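Local coordinates for MJ fibrillarin homologue (Methanocaldococcus jannaschii, PDB 1FBN), which probably transfers methyl groups from S-adenosyl-L-methionine to ribose 2'-hydroxyls of rRNA and tRNA, at sites chosen by a guide RNA, at residues T27-K32 against E48-N53. Residues are numbered along the deposited sequence; the frame is centred on the assembly and turned at random.
Sequences TKSIVK and EYRIWN
Thr27 and Arg50 exchange two backbone hydrogen bonds, Arg50 N to Thr27 O at 2.9 Å and the longer Thr27 N to Arg50 O at 3.2 Å. Ser29 N adds a third, to Glu48 O at 2.9 Å. Two waters extend the pairing: one bridges Ser29 O and Glu48 N, another lies between Ser29 OG and Glu48 OE1, within hydrogen-bonding distance of both. Ser29 OG, anti to its own backbone N (chi1 -180°), accepts from Val31 N, an ST turn suited to a short hydroxyl side chain. Glu48 reaches out in extended form beside Lys32 CB; its OE1 accepts a hydrogen bond from Gly33 N and OE2 forms a salt bridge with Lys43, so an alanine here would probably leave Gly33 N without its acceptor and Lys43 without its counter-charge. Strands 25-28 and 47-51 are antiparallel neighbours in the N-terminal five-stranded sheet, beside the Rossmann-like methyltransferase domain. On the face bearing Thr27 and Arg50, Asp94 of helix 87-95 takes a hydrogen bond from Thr27 OG1 and a salt bridge from Arg50, which forms another with Glu39. Thr27 CG2 packs on Trp52 CE3 at 3.8 Å, and the broad indole stacks on His91. On the other face Lys28 runs alongside Tyr49, its long aliphatic chain bringing CE 3.6 Å from Tyr49 OH.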
loop_
_atom_site.group_PDB
_atom_site.type_symbol
_atom_site.label_atom_id
_atom_site.label_comp_id
_atom_site.label_asym_id
_atom_site.label_seq_id
_atom_site.Cartn_x
_atom_site.Cartn_y
_atom_site.Cartn_z
ATOM N N THR A 27 2.499 7.947 -10.527
ATOM C CA THR A 27 3.423 8.493 -9.544
ATOM C C THR A 27 4.635 9.023 -10.315
ATOM O O THR A 27 4.890 8.618 -11.458
ATOM C CB THR A 27 3.871 7.446 -8.486
ATOM O OG1 THR A 27 4.389 6.284 -9.137
ATOM C CG2 THR A 27 2.708 7.049 -7.588
ATOM N N LYS A 28 5.328 9.987 -9.721
ATOM C CA LYS A 28 6.512 10.575 -10.330
ATOM C C LYS A 28 7.701 9.674 -9.971
ATOM O O LYS A 28 8.106 9.593 -8.810
ATOM C CB LYS A 28 6.702 11.991 -9.789
ATOM C CG LYS A 28 7.741 12.809 -10.509
ATOM C CD LYS A 28 7.776 14.219 -9.953
ATOM C CE LYS A 28 6.486 14.959 -10.240
ATOM N NZ LYS A 28 6.527 16.349 -9.707
ATOM N N SER A 29 8.224 8.969 -10.972
ATOM C CA SER A 29 9.340 8.035 -10.791
ATOM C C SER A 29 10.607 8.602 -10.141
ATOM O O SER A 29 11.070 9.686 -10.509
ATOM C CB SER A 29 9.698 7.400 -12.140
ATOM O OG SER A 29 10.773 6.481 -12.018
ATOM N N ILE A 30 11.151 7.871 -9.167
ATOM C CA ILE A 30 12.390 8.288 -8.505
ATOM C C ILE A 30 13.623 7.600 -9.123
ATOM O O ILE A 30 14.752 7.833 -8.698
ATOM C CB ILE A 30 12.371 8.067 -6.967
ATOM C CG1 ILE A 30 12.150 6.592 -6.633
ATOM C CG2 ILE A 30 11.334 8.969 -6.314
ATOM C CD1 ILE A 30 12.354 6.266 -5.168
ATOM N N VAL A 31 13.386 6.722 -10.096
ATOM C CA VAL A 31 14.455 6.024 -10.821
ATOM C C VAL A 31 14.070 6.076 -12.297
ATOM O O VAL A 31 13.467 5.144 -12.839
ATOM C CB VAL A 31 14.621 4.545 -10.390
ATOM C CG1 VAL A 31 15.753 3.895 -11.187
ATOM C CG2 VAL A 31 14.919 4.457 -8.905
ATOM N N LYS A 32 14.415 7.186 -12.937
ATOM C CA LYS A 32 14.087 7.406 -14.338
ATOM C C LYS A 32 14.812 6.488 -15.315
ATOM O O LYS A 32 15.958 6.083 -15.089
ATOM C CB LYS A 32 14.287 8.879 -14.679
ATOM C CG LYS A 32 13.559 9.781 -13.679
ATOM C CD LYS A 32 13.606 11.263 -14.006
ATOM C CE LYS A 32 15.019 11.815 -14.049
ATOM N NZ LYS A 32 15.756 11.381 -15.275
ATOM N N GLU A 48 9.301 11.498 -15.233
ATOM C CA GLU A 48 8.650 10.319 -15.786
ATOM C C GLU A 48 7.503 9.883 -14.885
ATOM O O GLU A 48 7.712 9.546 -13.722
ATOM C CB GLU A 48 9.651 9.174 -15.962
ATOM C CG GLU A 48 10.613 9.373 -17.130
ATOM C CD GLU A 48 11.536 8.184 -17.381
ATOM O OE1 GLU A 48 11.301 7.094 -16.815
ATOM O OE2 GLU A 48 12.501 8.342 -18.161
ATOM N N TYR A 49 6.283 9.951 -15.406
ATOM C CA TYR A 49 5.111 9.546 -14.643
ATOM C C TYR A 49 4.778 8.098 -14.972
ATOM O O TYR A 49 4.522 7.757 -16.125
ATOM C CB TYR A 49 3.922 10.458 -14.952
ATOM C CG TYR A 49 4.133 11.888 -14.512
ATOM C CD1 TYR A 49 4.721 12.821 -15.367
ATOM C CD2 TYR A 49 3.749 12.310 -13.241
ATOM C CE1 TYR A 49 4.922 14.141 -14.966
ATOM C CE2 TYR A 49 3.944 13.627 -12.830
ATOM C CZ TYR A 49 4.531 14.538 -13.698
ATOM O OH TYR A 49 4.716 15.843 -13.301
ATOM N N ARG A 50 4.833 7.242 -13.956
ATOM C CA ARG A 50 4.553 5.822 -14.129
ATOM C C ARG A 50 3.082 5.518 -13.907
ATOM O O ARG A 50 2.563 5.718 -12.808
ATOM C CB ARG A 50 5.387 4.982 -13.159
ATOM C CG ARG A 50 6.884 5.117 -13.322
ATOM C CD ARG A 50 7.586 3.926 -12.698
ATOM N NE ARG A 50 7.372 3.878 -11.262
ATOM C CZ ARG A 50 7.021 2.794 -10.575
ATOM N NH1 ARG A 50 6.832 1.626 -11.176
ATOM N NH2 ARG A 50 6.860 2.888 -9.266
ATOM N N ILE A 51 2.414 5.032 -14.950
ATOM C CA ILE A 51 1.001 4.683 -14.860
ATOM C C ILE A 51 0.851 3.556 -13.841
ATOM O O ILE A 51 1.429 2.481 -13.993
ATOM C CB ILE A 51 0.435 4.257 -16.238
ATOM C CG1 ILE A 51 0.505 5.434 -17.221
ATOM C CG2 ILE A 51 -0.991 3.744 -16.106
ATOM C CD1 ILE A 51 -0.210 6.697 -16.764
ATOM N N TRP A 52 0.102 3.850 -12.784
ATOM C CA TRP A 52 -0.147 2.934 -11.669
ATOM C C TRP A 52 -1.355 2.034 -11.956
ATOM O O TRP A 52 -2.498 2.408 -11.694
ATOM C CB TRP A 52 -0.382 3.787 -10.420
ATOM C CG TRP A 52 -0.204 3.109 -9.097
ATOM C CD1 TRP A 52 0.035 1.781 -8.860
ATOM C CD2 TRP A 52 -0.276 3.740 -7.813
ATOM N NE1 TRP A 52 0.109 1.551 -7.503
ATOM C CE2 TRP A 52 -0.078 2.736 -6.839
ATOM C CE3 TRP A 52 -0.493 5.062 -7.394
ATOM C CZ2 TRP A 52 -0.089 3.012 -5.466
ATOM C CZ3 TRP A 52 -0.504 5.336 -6.026
ATOM C CH2 TRP A 52 -0.302 4.313 -5.080
ATOM N N ASN A 53 -1.083 0.836 -12.461
ATOM C CA ASN A 53 -2.119 -0.132 -12.830
ATOM C C ASN A 53 -2.912 -0.736 -11.656
ATOM O O ASN A 53 -2.362 -1.484 -10.846
ATOM C CB ASN A 53 -1.479 -1.249 -13.670
ATOM C CG ASN A 53 -2.501 -2.113 -14.405
ATOM O OD1 ASN A 53 -3.690 -2.119 -14.086
ATOM N ND2 ASN A 53 -2.028 -2.851 -15.400
HETATM O O HOH W 1 10.499 5.382 -14.698
HETATM O O HOH W 2 10.482 11.650 -12.582
#